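Local coordinates for putative sulfatase yidJ (Bacteroides fragilis, PDB 2QZU), which probably hydrolyses sulfate esters as a metal-dependent arylsulfatase of the sulfatase family, at residues A[22-27]-A[342-347]; A[119-122]-A[126-129]; A[207-212]-A[290-295]; A[295-298]-A[302-305]. All blocks are in the same frame, centred on the assembly; numbering follows the deposited sequence.

The chain enters contact 1 at residues 22-27, just ahead of the first sheet strand, and completes it only at 342-347, so the other three contacts are nested inside this long loop. Contact 2 follows as a short closure joining helix 116-122 to strand 126-130. Contact 3, next in series, brings helix 200-213 alongside helix 267-299. Contact 4 begins on Glu295, where contact 3 ends, and closes where the chain leaves the long helix and turns back toward strand 306-311. No loops cross. Contacts 3 and 4 touch through Ile212 and Leu297, while contacts 1 and 4 meet around Asn305, linking the helical layer to the loops at one end of the large mixed sheet.

Contact 1. Residues A[22-27]-A[342-347]; sequences QEKQPT and WPDQIK
Lys24 and Asp344 face each other across backbones that stay well apart, their CA atoms 11.1 Å from one another, and the gap is spanned by side chains from two irregular segments. The lysine does most of the reaching. Its CG lies anti to the backbone N (chi1 178°) and the rest of the chain is fully extended, which carries the ammonium group straight out to the aspartate coming from the opposite direction. Lys24 NZ forms a salt bridge and hydrogen bond with Asp344 OD2 at 2.7 Å. The donor comes from above the carboxylate, 55° out of its plane. The contact lies on the surface of the alkaline phosphatase-like α/β domain, where the loop leading into strand 29-35 passes the connection between strands 338-341 and 349-352 of the large mixed sheet. A water adds a second, indirect link: it accepts from Lys24 NZ at 2.8 Å and from Gln345 NE2 at 2.7 Å, so the ammonium group is tied to two successive residues of the 342-347 loop. That loop is itself folded tightly. Trp342 O receives both Gln345 N and Ile346 N, and Gln345 CB sits 3.6 Å above the plane of the Trp342 ring, over its centre. Asn305 lies beside the ion pair, touched by both Lys24 and Asp344, and the backbone of Asp344 is hydrogen-bonded to that of Asp304. On its inner side the indole of Trp342 packs against Leu389 and Met368, from helices 385-390 and 361-368.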
loop_
_atom_site.group_PDB
_atom_site.type_symbol
_atom_site.label_atom_id
_atom_site.label_comp_id
_atom_site.label_asym_id
_atom_site.label_seq_id
_atom_site.Cartn_x
_atom_site.Cartn_y
_atom_site.Cartn_z
ATOM N N GLN A 22 -42.066 10.944 29.240
ATOM C CA GLN A 22 -42.327 9.753 30.025
ATOM C C GLN A 22 -41.169 9.455 30.960
ATOM O O GLN A 22 -40.089 10.040 30.858
ATOM C CB GLN A 22 -42.599 8.563 29.122
ATOM N N GLU A 23 -41.419 8.529 31.872
ATOM C CA GLU A 23 -40.454 8.123 32.872
ATOM C C GLU A 23 -39.059 7.820 32.350
ATOM O O GLU A 23 -38.877 7.104 31.368
ATOM C CB GLU A 23 -41.011 6.919 33.620
ATOM C CG GLU A 23 -42.364 7.217 34.225
ATOM C CD GLU A 23 -43.008 6.008 34.854
ATOM O OE1 GLU A 23 -43.413 5.091 34.106
ATOM O OE2 GLU A 23 -43.104 5.973 36.097
ATOM N N LYS A 24 -38.076 8.388 33.035
ATOM C CA LYS A 24 -36.678 8.200 32.698
ATOM C C LYS A 24 -36.276 6.795 33.131
ATOM O O LYS A 24 -36.725 6.309 34.171
ATOM C CB LYS A 24 -35.847 9.246 33.440
ATOM C CG LYS A 24 -34.354 9.164 33.226
ATOM C CD LYS A 24 -33.677 10.296 33.979
ATOM C CE LYS A 24 -32.170 10.197 33.912
ATOM N NZ LYS A 24 -31.530 11.317 34.653
ATOM N N GLN A 25 -35.449 6.129 32.332
ATOM C CA GLN A 25 -35.006 4.786 32.686
ATOM C C GLN A 25 -34.128 4.894 33.932
ATOM O O GLN A 25 -33.378 5.858 34.085
ATOM C CB GLN A 25 -34.214 4.158 31.535
ATOM C CG GLN A 25 -35.056 3.789 30.321
ATOM C CD GLN A 25 -36.131 2.763 30.644
ATOM O OE1 GLN A 25 -37.097 3.056 31.349
ATOM N NE2 GLN A 25 -35.963 1.550 30.131
ATOM N N PRO A 26 -34.214 3.909 34.841
ATOM C CA PRO A 26 -33.412 3.928 36.074
ATOM C C PRO A 26 -31.907 3.683 35.899
ATOM O O PRO A 26 -31.130 3.870 36.839
ATOM C CB PRO A 26 -34.093 2.866 36.937
ATOM C CG PRO A 26 -34.582 1.888 35.928
ATOM C CD PRO A 26 -35.150 2.771 34.843
ATOM N N THR A 27 -31.507 3.259 34.702
ATOM C CA THR A 27 -30.095 3.031 34.388
ATOM C C THR A 27 -29.832 3.708 33.042
ATOM O O THR A 27 -30.691 3.714 32.165
ATOM C CB THR A 27 -29.747 1.523 34.323
ATOM O OG1 THR A 27 -30.542 0.878 33.326
ATOM C CG2 THR A 27 -30.005 0.869 35.671
ATOM N N TRP A 342 -21.597 12.326 30.549
ATOM C CA TRP A 342 -22.850 11.827 31.104
ATOM C C TRP A 342 -23.405 13.039 31.844
ATOM O O TRP A 342 -23.335 13.124 33.071
ATOM C CB TRP A 342 -22.603 10.668 32.080
ATOM C CG TRP A 342 -23.883 10.043 32.590
ATOM C CD1 TRP A 342 -25.144 10.240 32.099
ATOM C CD2 TRP A 342 -24.018 9.120 33.679
ATOM N NE1 TRP A 342 -26.057 9.499 32.816
ATOM C CE2 TRP A 342 -25.391 8.801 33.792
ATOM C CE3 TRP A 342 -23.110 8.529 34.572
ATOM C CZ2 TRP A 342 -25.881 7.918 34.761
ATOM C CZ3 TRP A 342 -23.599 7.649 35.535
ATOM C CH2 TRP A 342 -24.973 7.352 35.621
ATOM N N PRO A 343 -23.948 14.006 31.087
ATOM C CA PRO A 343 -24.517 15.246 31.621
ATOM C C PRO A 343 -25.396 15.097 32.859
ATOM O O PRO A 343 -25.257 15.856 33.814
ATOM C CB PRO A 343 -25.280 15.810 30.429
ATOM C CG PRO A 343 -24.432 15.385 29.275
ATOM C CD PRO A 343 -24.129 13.940 29.625
ATOM N N ASP A 344 -26.293 14.117 32.848
ATOM C CA ASP A 344 -27.190 13.911 33.981
ATOM C C ASP A 344 -26.498 13.637 35.313
ATOM O O ASP A 344 -27.037 13.969 36.369
ATOM C CB ASP A 344 -28.167 12.768 33.685
ATOM C CG ASP A 344 -29.369 13.216 32.866
ATOM O OD1 ASP A 344 -29.456 14.415 32.524
ATOM O OD2 ASP A 344 -30.232 12.362 32.569
ATOM N N GLN A 345 -25.305 13.050 35.279
ATOM C CA GLN A 345 -24.617 12.718 36.522
ATOM C C GLN A 345 -23.213 13.265 36.717
ATOM O O GLN A 345 -22.701 13.265 37.835
ATOM C CB GLN A 345 -24.568 11.198 36.690
ATOM C CG GLN A 345 -25.900 10.575 37.046
ATOM C CD GLN A 345 -26.433 11.096 38.361
ATOM O OE1 GLN A 345 -25.716 11.130 39.360
ATOM N NE2 GLN A 345 -27.696 11.501 38.371
ATOM N N ILE A 346 -22.586 13.727 35.643
ATOM C CA ILE A 346 -21.227 14.232 35.750
ATOM C C ILE A 346 -21.060 15.666 35.272
ATOM O O ILE A 346 -21.345 15.988 34.118
ATOM C CB ILE A 346 -20.254 13.333 34.962
ATOM C CG1 ILE A 346 -20.382 11.888 35.446
ATOM C CG2 ILE A 346 -18.827 13.813 35.154
ATOM C CD1 ILE A 346 -19.556 10.899 34.652
ATOM N N LYS A 347 -20.601 16.524 36.177
ATOM C CA LYS A 347 -20.365 17.925 35.857
ATOM C C LYS A 347 -19.044 17.938 35.087
ATOM O O LYS A 347 -18.138 17.170 35.398
ATOM C CB LYS A 347 -20.232 18.736 37.151
ATOM C CG LYS A 347 -20.323 20.243 36.972
ATOM C CD LYS A 347 -20.164 20.956 38.309
ATOM C CE LYS A 347 -20.451 22.445 38.191
ATOM N NZ LYS A 347 -21.873 22.711 37.825
HETATM O O HOH W 1 -29.412 10.874 36.384
#

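Contact 2. Residues A[119-122]-A[126-129]; sequences VLKD and NMGY
Met127, present as selenomethionine, reaches from strand 126-130 against Leu120 and Lys121 on helix 116-122. The pair is a helix-loop-strand unit of the sulfatase α/β fold: the short helix packs against the large mixed sheet and the chain turns directly into a strand lying between strands 168-172 and 222-228. The close packing is apolar and gathers around the selenium. Bends at both chi2 (-67°) and chi3 (-65°) turn the end of the Met127 chain so that SE and CE lie alongside Leu120. Met127 SE lies 3.7 Å from Leu120 CB and Met127 CE 4.0 Å from it. Leu120 and Met127 both also rest on Ala223 of strand 222-228, and Leu120 reaches Leu366 of helix 361-368, so this half of the contact belongs to the buried layer between helices and sheet. The Lys121 half is looser and borders solvent. There the root of the lysine does the touching, Lys121 CB lying 4.1 Å from Met127 CG, while the remainder of the chain leads away from the strand and its ammonium group forms a long, weak ion pair with Asp167. Between these two halves the selenium also approaches the helix backbone, with Met127 SE 4.0 Å from Lys121 N.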
loop_
_atom_site.group_PDB
_atom_site.type_symbol
_atom_site.label_atom_id
_atom_site.label_comp_id
_atom_site.label_asym_id
_atom_site.label_seq_id
_atom_site.Cartn_x
_atom_site.Cartn_y
_atom_site.Cartn_z
ATOM N N VAL A 119 -23.754 -9.147 30.220
ATOM C CA VAL A 119 -24.403 -8.633 31.418
ATOM C C VAL A 119 -25.510 -7.640 31.043
ATOM O O VAL A 119 -26.649 -7.772 31.496
ATOM C CB VAL A 119 -23.379 -7.944 32.348
ATOM C CG1 VAL A 119 -24.095 -7.243 33.497
ATOM C CG2 VAL A 119 -22.395 -8.978 32.892
ATOM N N LEU A 120 -25.182 -6.656 30.212
ATOM C CA LEU A 120 -26.176 -5.666 29.809
ATOM C C LEU A 120 -27.333 -6.299 29.045
ATOM O O LEU A 120 -28.481 -5.873 29.189
ATOM C CB LEU A 120 -25.524 -4.559 28.977
ATOM C CG LEU A 120 -24.568 -3.658 29.761
ATOM C CD1 LEU A 120 -23.978 -2.610 28.829
ATOM C CD2 LEU A 120 -25.316 -2.984 30.909
ATOM N N LYS A 121 -27.038 -7.317 28.238
ATOM C CA LYS A 121 -28.094 -7.992 27.498
ATOM C C LYS A 121 -29.034 -8.644 28.509
ATOM O O LYS A 121 -30.255 -8.596 28.358
ATOM C CB LYS A 121 -27.530 -9.078 26.582
ATOM C CG LYS A 121 -28.607 -9.717 25.707
ATOM C CD LYS A 121 -28.149 -11.031 25.109
ATOM C CE LYS A 121 -29.068 -11.463 23.977
ATOM N NZ LYS A 121 -30.491 -11.543 24.405
ATOM N N ASP A 122 -28.461 -9.261 29.538
ATOM C CA ASP A 122 -29.270 -9.909 30.564
ATOM C C ASP A 122 -30.084 -8.896 31.362
ATOM O O ASP A 122 -31.134 -9.230 31.910
ATOM C CB ASP A 122 -28.394 -10.730 31.516
ATOM C CG ASP A 122 -27.909 -12.027 30.889
ATOM O OD1 ASP A 122 -28.616 -12.561 30.009
ATOM O OD2 ASP A 122 -26.834 -12.523 31.288
ATOM N N ASN A 126 -30.944 -3.087 24.848
ATOM C CA ASN A 126 -30.995 -3.317 23.410
ATOM C C ASN A 126 -29.508 -3.195 23.070
ATOM O O ASN A 126 -28.888 -2.182 23.404
ATOM C CB ASN A 126 -31.782 -2.199 22.730
ATOM C CG ASN A 126 -32.759 -2.717 21.697
ATOM O OD1 ASN A 126 -32.413 -3.551 20.859
ATOM N ND2 ASN A 126 -33.988 -2.217 21.744
HETATM N N MSE A 127 -28.938 -4.207 22.420
HETATM C CA MSE A 127 -27.500 -4.209 22.115
HETATM C C MSE A 127 -27.106 -4.087 20.641
HETATM O O MSE A 127 -27.710 -4.713 19.774
HETATM C CB MSE A 127 -26.870 -5.492 22.665
HETATM C CG MSE A 127 -27.213 -5.808 24.112
HETATM SE SE MSE A 127 -26.472 -4.546 25.358
HETATM C CE MSE A 127 -24.586 -4.906 25.090
ATOM N N GLY A 128 -26.058 -3.310 20.377
ATOM C CA GLY A 128 -25.582 -3.141 19.011
ATOM C C GLY A 128 -24.071 -2.967 18.918
ATOM O O GLY A 128 -23.456 -2.345 19.782
ATOM N N TYR A 129 -23.470 -3.522 17.871
ATOM C CA TYR A 129 -22.031 -3.411 17.661
ATOM C C TYR A 129 -21.774 -3.122 16.185
ATOM O O TYR A 129 -22.217 -3.866 15.313
ATOM C CB TYR A 129 -21.320 -4.713 18.055
ATOM C CG TYR A 129 -19.809 -4.574 18.171
ATOM C CD1 TYR A 129 -19.192 -4.493 19.422
ATOM C CD2 TYR A 129 -19.003 -4.487 17.036
ATOM C CE1 TYR A 129 -17.812 -4.328 19.542
ATOM C CE2 TYR A 129 -17.612 -4.319 17.145
ATOM C CZ TYR A 129 -17.031 -4.239 18.402
ATOM O OH TYR A 129 -15.672 -4.059 18.531
#

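Contact 3. Residues A[207-212]-A[290-295]; sequences KAIEYI and VGRIIE
Ile209 carries CG1 beside its backbone N, anti to the carbonyl carbon (chi1 -70°), and its extended end thrusts CD1 across toward Arg292, whose own chain bends at chi3 (58°) to bring the guanidinium near that methyl, which it meets obliquely. The two side chains cross at about a right angle. Ile209 CD1 lies 3.8 Å from Arg292 O and 3.9 Å from Arg292 NH2, so a single methyl touches both the arginine's backbone carbonyl and its charged head. The guanidinium is held by further bonds: NH2 is hydrogen-bonded to Ser206 OG, and NH1 to Asn289 OD1 and to the carbonyl of Glu202. Because Ser206 and Glu202 belong to helix 200-213, Arg292 binds that helix by polar groups as well as by packing. Deeper in the interface the contact is purely aliphatic. Ile293 offers two branches to two partners, Ile293 CG2 meeting Ile212 CD1 at 3.7 Å and Ile293 CD1 meeting Ala208 CB at 4.1 Å. The nearest CA atoms, of Ile209 and Ile293, are 5.9 Å apart. Over these segments the axes approach to 9.2 Å and run almost parallel, 9° apart. Both helices cover the same face of the large mixed sheet in the alkaline phosphatase-like fold: Ala208 rests on Ile130 and Val226, Ile293 reaches Met228 of strand 222-228, and Ile212 continues the seam to Leu297 and to Leu302 in the loop before strand 306-311.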
loop_
_atom_site.group_PDB
_atom_site.type_symbol
_atom_site.label_atom_id
_atom_site.label_comp_id
_atom_site.label_asym_id
_atom_site.label_seq_id
_atom_site.Cartn_x
_atom_site.Cartn_y
_atom_site.Cartn_z
ATOM N N LYS A 207 -24.711 4.225 10.155
ATOM C CA LYS A 207 -25.449 3.095 10.713
ATOM C C LYS A 207 -25.703 3.312 12.206
ATOM O O LYS A 207 -26.722 2.871 12.738
ATOM C CB LYS A 207 -24.683 1.785 10.499
ATOM C CG LYS A 207 -24.418 1.439 9.035
ATOM C CD LYS A 207 -25.696 1.389 8.196
ATOM C CE LYS A 207 -26.609 0.240 8.604
ATOM N NZ LYS A 207 -27.815 0.148 7.729
ATOM N N ALA A 208 -24.775 3.987 12.881
ATOM C CA ALA A 208 -24.938 4.266 14.307
ATOM C C ALA A 208 -26.096 5.243 14.492
ATOM O O ALA A 208 -26.858 5.141 15.450
ATOM C CB ALA A 208 -23.656 4.860 14.884
ATOM N N ILE A 209 -26.223 6.187 13.563
ATOM C CA ILE A 209 -27.295 7.176 13.613
ATOM C C ILE A 209 -28.646 6.484 13.433
ATOM O O ILE A 209 -29.601 6.774 14.152
ATOM C CB ILE A 209 -27.078 8.266 12.533
ATOM C CG1 ILE A 209 -25.870 9.125 12.930
ATOM C CG2 ILE A 209 -28.327 9.126 12.375
ATOM C CD1 ILE A 209 -25.466 10.156 11.897
ATOM N N GLU A 210 -28.729 5.556 12.486
ATOM C CA GLU A 210 -29.981 4.839 12.287
ATOM C C GLU A 210 -30.340 4.072 13.556
ATOM O O GLU A 210 -31.500 4.065 13.977
ATOM C CB GLU A 210 -29.869 3.876 11.104
ATOM C CG GLU A 210 -29.522 4.578 9.805
ATOM C CD GLU A 210 -29.556 3.652 8.610
ATOM O OE1 GLU A 210 -29.118 2.492 8.742
ATOM O OE2 GLU A 210 -30.010 4.094 7.534
ATOM N N TYR A 211 -29.349 3.434 14.171
ATOM C CA TYR A 211 -29.593 2.678 15.396
ATOM C C TYR A 211 -30.111 3.610 16.491
ATOM O O TYR A 211 -31.101 3.315 17.161
ATOM C CB TYR A 211 -28.306 2.008 15.883
ATOM C CG TYR A 211 -28.534 1.075 17.052
ATOM C CD1 TYR A 211 -29.059 -0.199 16.855
ATOM C CD2 TYR A 211 -28.237 1.472 18.354
ATOM C CE1 TYR A 211 -29.283 -1.060 17.926
ATOM C CE2 TYR A 211 -28.458 0.618 19.435
ATOM C CZ TYR A 211 -28.980 -0.644 19.211
ATOM O OH TYR A 211 -29.196 -1.500 20.268
ATOM N N ILE A 212 -29.429 4.736 16.664
ATOM C CA ILE A 212 -29.806 5.721 17.669
ATOM C C ILE A 212 -31.209 6.286 17.430
ATOM O O ILE A 212 -31.984 6.449 18.376
ATOM C CB ILE A 212 -28.766 6.865 17.715
ATOM C CG1 ILE A 212 -27.450 6.319 18.285
ATOM C CG2 ILE A 212 -29.287 8.017 18.555
ATOM C CD1 ILE A 212 -26.267 7.270 18.186
ATOM N N VAL A 290 -17.606 11.307 14.616
ATOM C CA VAL A 290 -17.980 11.166 16.018
ATOM C C VAL A 290 -18.988 12.289 16.272
ATOM O O VAL A 290 -19.979 12.110 16.980
ATOM C CB VAL A 290 -16.768 11.345 16.961
ATOM C CG1 VAL A 290 -17.245 11.512 18.402
ATOM C CG2 VAL A 290 -15.847 10.129 16.860
ATOM N N GLY A 291 -18.732 13.445 15.666
ATOM C CA GLY A 291 -19.623 14.584 15.813
ATOM C C GLY A 291 -21.022 14.269 15.307
ATOM O O GLY A 291 -22.018 14.714 15.884
ATOM N N ARG A 292 -21.102 13.500 14.225
ATOM C CA ARG A 292 -22.391 13.117 13.655
ATOM C C ARG A 292 -23.175 12.247 14.639
ATOM O O ARG A 292 -24.388 12.399 14.797
ATOM C CB ARG A 292 -22.182 12.348 12.351
ATOM C CG ARG A 292 -21.550 13.154 11.228
ATOM C CD ARG A 292 -21.315 12.253 10.023
ATOM N NE ARG A 292 -22.557 11.647 9.552
ATOM C CZ ARG A 292 -22.620 10.538 8.817
ATOM N NH1 ARG A 292 -21.506 9.903 8.471
ATOM N NH2 ARG A 292 -23.794 10.070 8.416
ATOM N N ILE A 293 -22.477 11.326 15.301
ATOM C CA ILE A 293 -23.121 10.440 16.272
ATOM C C ILE A 293 -23.631 11.226 17.476
ATOM O O ILE A 293 -24.757 11.017 17.939
ATOM C CB ILE A 293 -22.143 9.339 16.746
ATOM C CG1 ILE A 293 -21.724 8.473 15.551
ATOM C CG2 ILE A 293 -22.800 8.474 17.828
ATOM C CD1 ILE A 293 -20.606 7.479 15.866
ATOM N N ILE A 294 -22.806 12.138 17.983
ATOM C CA ILE A 294 -23.196 12.950 19.126
ATOM C C ILE A 294 -24.431 13.772 18.771
ATOM O O ILE A 294 -25.362 13.883 19.569
ATOM C CB ILE A 294 -22.062 13.912 19.545
ATOM C CG1 ILE A 294 -20.832 13.113 19.977
ATOM C CG2 ILE A 294 -22.536 14.819 20.675
ATOM C CD1 ILE A 294 -21.101 12.093 21.061
ATOM N N GLU A 295 -24.440 14.333 17.565
ATOM C CA GLU A 295 -25.570 15.142 17.117
ATOM C C GLU A 295 -26.854 14.322 17.081
ATOM O O GLU A 295 -27.927 14.826 17.410
ATOM C CB GLU A 295 -25.294 15.729 15.729
ATOM C CG GLU A 295 -26.374 16.678 15.239
ATOM C CD GLU A 295 -26.053 17.281 13.884
ATOM O OE1 GLU A 295 -24.990 17.924 13.755
ATOM O OE2 GLU A 295 -26.865 17.116 12.948
#

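Contact 4. Residues A[295-298]-A[302-305]; sequences EALK and LFDN
Leu297 and Lys298 meet Leu302 and Phe303 in a helix-end contact, where helix 267-299 stops and the chain reverses into strand 306-311, a parallel neighbour of strand 29-35 in the central sheet of the sulfatase α/β fold. A backbone bond marks the reversal: Leu302 N donates to Leu297 O at 2.7 Å, with an N-H...O angle of 161°. It joins residues five apart, the 6→1 spacing found at helix C-termini, and gives the carbonyl a partner from beyond the end of the helix. Leu297 then packs along the returning chain with both of its branches. Leu297 CD2 lies 3.5 Å from Leu302 O and also touches Leu302 CB, while CD1 comes to the edge of the Phe303 ring, near its plane. The Leu302 carbonyl beside this branch accepts a hydrogen bond from Thr306. One face of the aromatic ring belongs to Lys298. The lysine and Phe303 run side by side in the same direction, Lys298 CG resting 3.8 Å from Phe303 CB, and a bend at chi4 (60°) turns the ammonium inward over the ring. Lys298 CE adds a CH-pi contact on the same face. A long, weak ion pair with Glu62, which also touches Phe303, gives the charge a second partner. Further in, Leu297 and Phe303 both lie on Val308 of strand 306-311. In the cation-pi contact Lys298 NZ stands almost directly over the ring, 3.2 Å from the Phe303 centroid and 14° off the normal.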
loop_
_atom_site.group_PDB
_atom_site.type_symbol
_atom_site.label_atom_id
_atom_site.label_comp_id
_atom_site.label_asym_id
_atom_site.label_seq_id
_atom_site.Cartn_x
_atom_site.Cartn_y
_atom_site.Cartn_z
ATOM N N GLU A 295 -24.440 14.333 17.565
ATOM C CA GLU A 295 -25.570 15.142 17.117
ATOM C C GLU A 295 -26.854 14.322 17.081
ATOM O O GLU A 295 -27.927 14.826 17.410
ATOM C CB GLU A 295 -25.294 15.729 15.729
ATOM C CG GLU A 295 -26.374 16.678 15.239
ATOM C CD GLU A 295 -26.053 17.281 13.884
ATOM O OE1 GLU A 295 -24.990 17.924 13.755
ATOM O OE2 GLU A 295 -26.865 17.116 12.948
ATOM N N ALA A 296 -26.744 13.058 16.679
ATOM C CA ALA A 296 -27.907 12.179 16.620
ATOM C C ALA A 296 -28.433 11.951 18.033
ATOM O O ALA A 296 -29.646 11.937 18.260
ATOM C CB ALA A 296 -27.536 10.849 15.974
ATOM N N LEU A 297 -27.519 11.773 18.983
ATOM C CA LEU A 297 -27.909 11.572 20.374
ATOM C C LEU A 297 -28.659 12.802 20.888
ATOM O O LEU A 297 -29.709 12.675 21.510
ATOM C CB LEU A 297 -26.675 11.313 21.247
ATOM C CG LEU A 297 -26.001 9.948 21.074
ATOM C CD1 LEU A 297 -24.729 9.904 21.909
ATOM C CD2 LEU A 297 -26.966 8.835 21.502
ATOM N N LYS A 298 -28.124 13.991 20.617
ATOM C CA LYS A 298 -28.764 15.227 21.060
ATOM C C LYS A 298 -30.121 15.454 20.385
ATOM O O LYS A 298 -31.078 15.900 21.026
ATOM C CB LYS A 298 -27.840 16.420 20.796
ATOM C CG LYS A 298 -26.638 16.486 21.725
ATOM C CD LYS A 298 -25.771 17.704 21.416
ATOM C CE LYS A 298 -24.756 17.972 22.520
ATOM N NZ LYS A 298 -23.834 16.829 22.734
ATOM N N LEU A 302 -31.200 11.827 23.644
ATOM C CA LEU A 302 -30.551 10.643 24.193
ATOM C C LEU A 302 -29.093 10.913 24.547
ATOM O O LEU A 302 -28.282 9.989 24.580
ATOM C CB LEU A 302 -30.605 9.497 23.179
ATOM C CG LEU A 302 -31.969 8.953 22.750
ATOM C CD1 LEU A 302 -31.797 7.943 21.610
ATOM C CD2 LEU A 302 -32.646 8.307 23.947
ATOM N N PHE A 303 -28.754 12.174 24.796
ATOM C CA PHE A 303 -27.378 12.520 25.131
ATOM C C PHE A 303 -27.182 12.704 26.631
ATOM O O PHE A 303 -26.203 12.220 27.200
ATOM C CB PHE A 303 -26.948 13.804 24.408
ATOM C CG PHE A 303 -25.512 14.194 24.665
ATOM C CD1 PHE A 303 -24.467 13.409 24.185
ATOM C CD2 PHE A 303 -25.206 15.337 25.402
ATOM C CE1 PHE A 303 -23.140 13.752 24.438
ATOM C CE2 PHE A 303 -23.879 15.690 25.662
ATOM C CZ PHE A 303 -22.843 14.896 25.176
ATOM N N ASP A 304 -28.119 13.394 27.273
ATOM C CA ASP A 304 -28.009 13.657 28.701
ATOM C C ASP A 304 -27.972 12.434 29.602
ATOM O O ASP A 304 -27.234 12.423 30.591
ATOM C CB ASP A 304 -29.138 14.578 29.172
ATOM C CG ASP A 304 -29.048 15.961 28.574
ATOM O OD1 ASP A 304 -27.960 16.332 28.081
ATOM O OD2 ASP A 304 -30.067 16.682 28.609
ATOM N N ASN A 305 -28.776 11.416 29.305
ATOM C CA ASN A 305 -28.759 10.237 30.164
ATOM C C ASN A 305 -28.120 9.044 29.495
ATOM O O ASN A 305 -28.604 7.913 29.593
ATOM C CB ASN A 305 -30.161 9.860 30.644
ATOM C CG ASN A 305 -30.117 8.890 31.813
ATOM O OD1 ASN A 305 -29.360 9.097 32.769
ATOM N ND2 ASN A 305 -30.920 7.833 31.747
#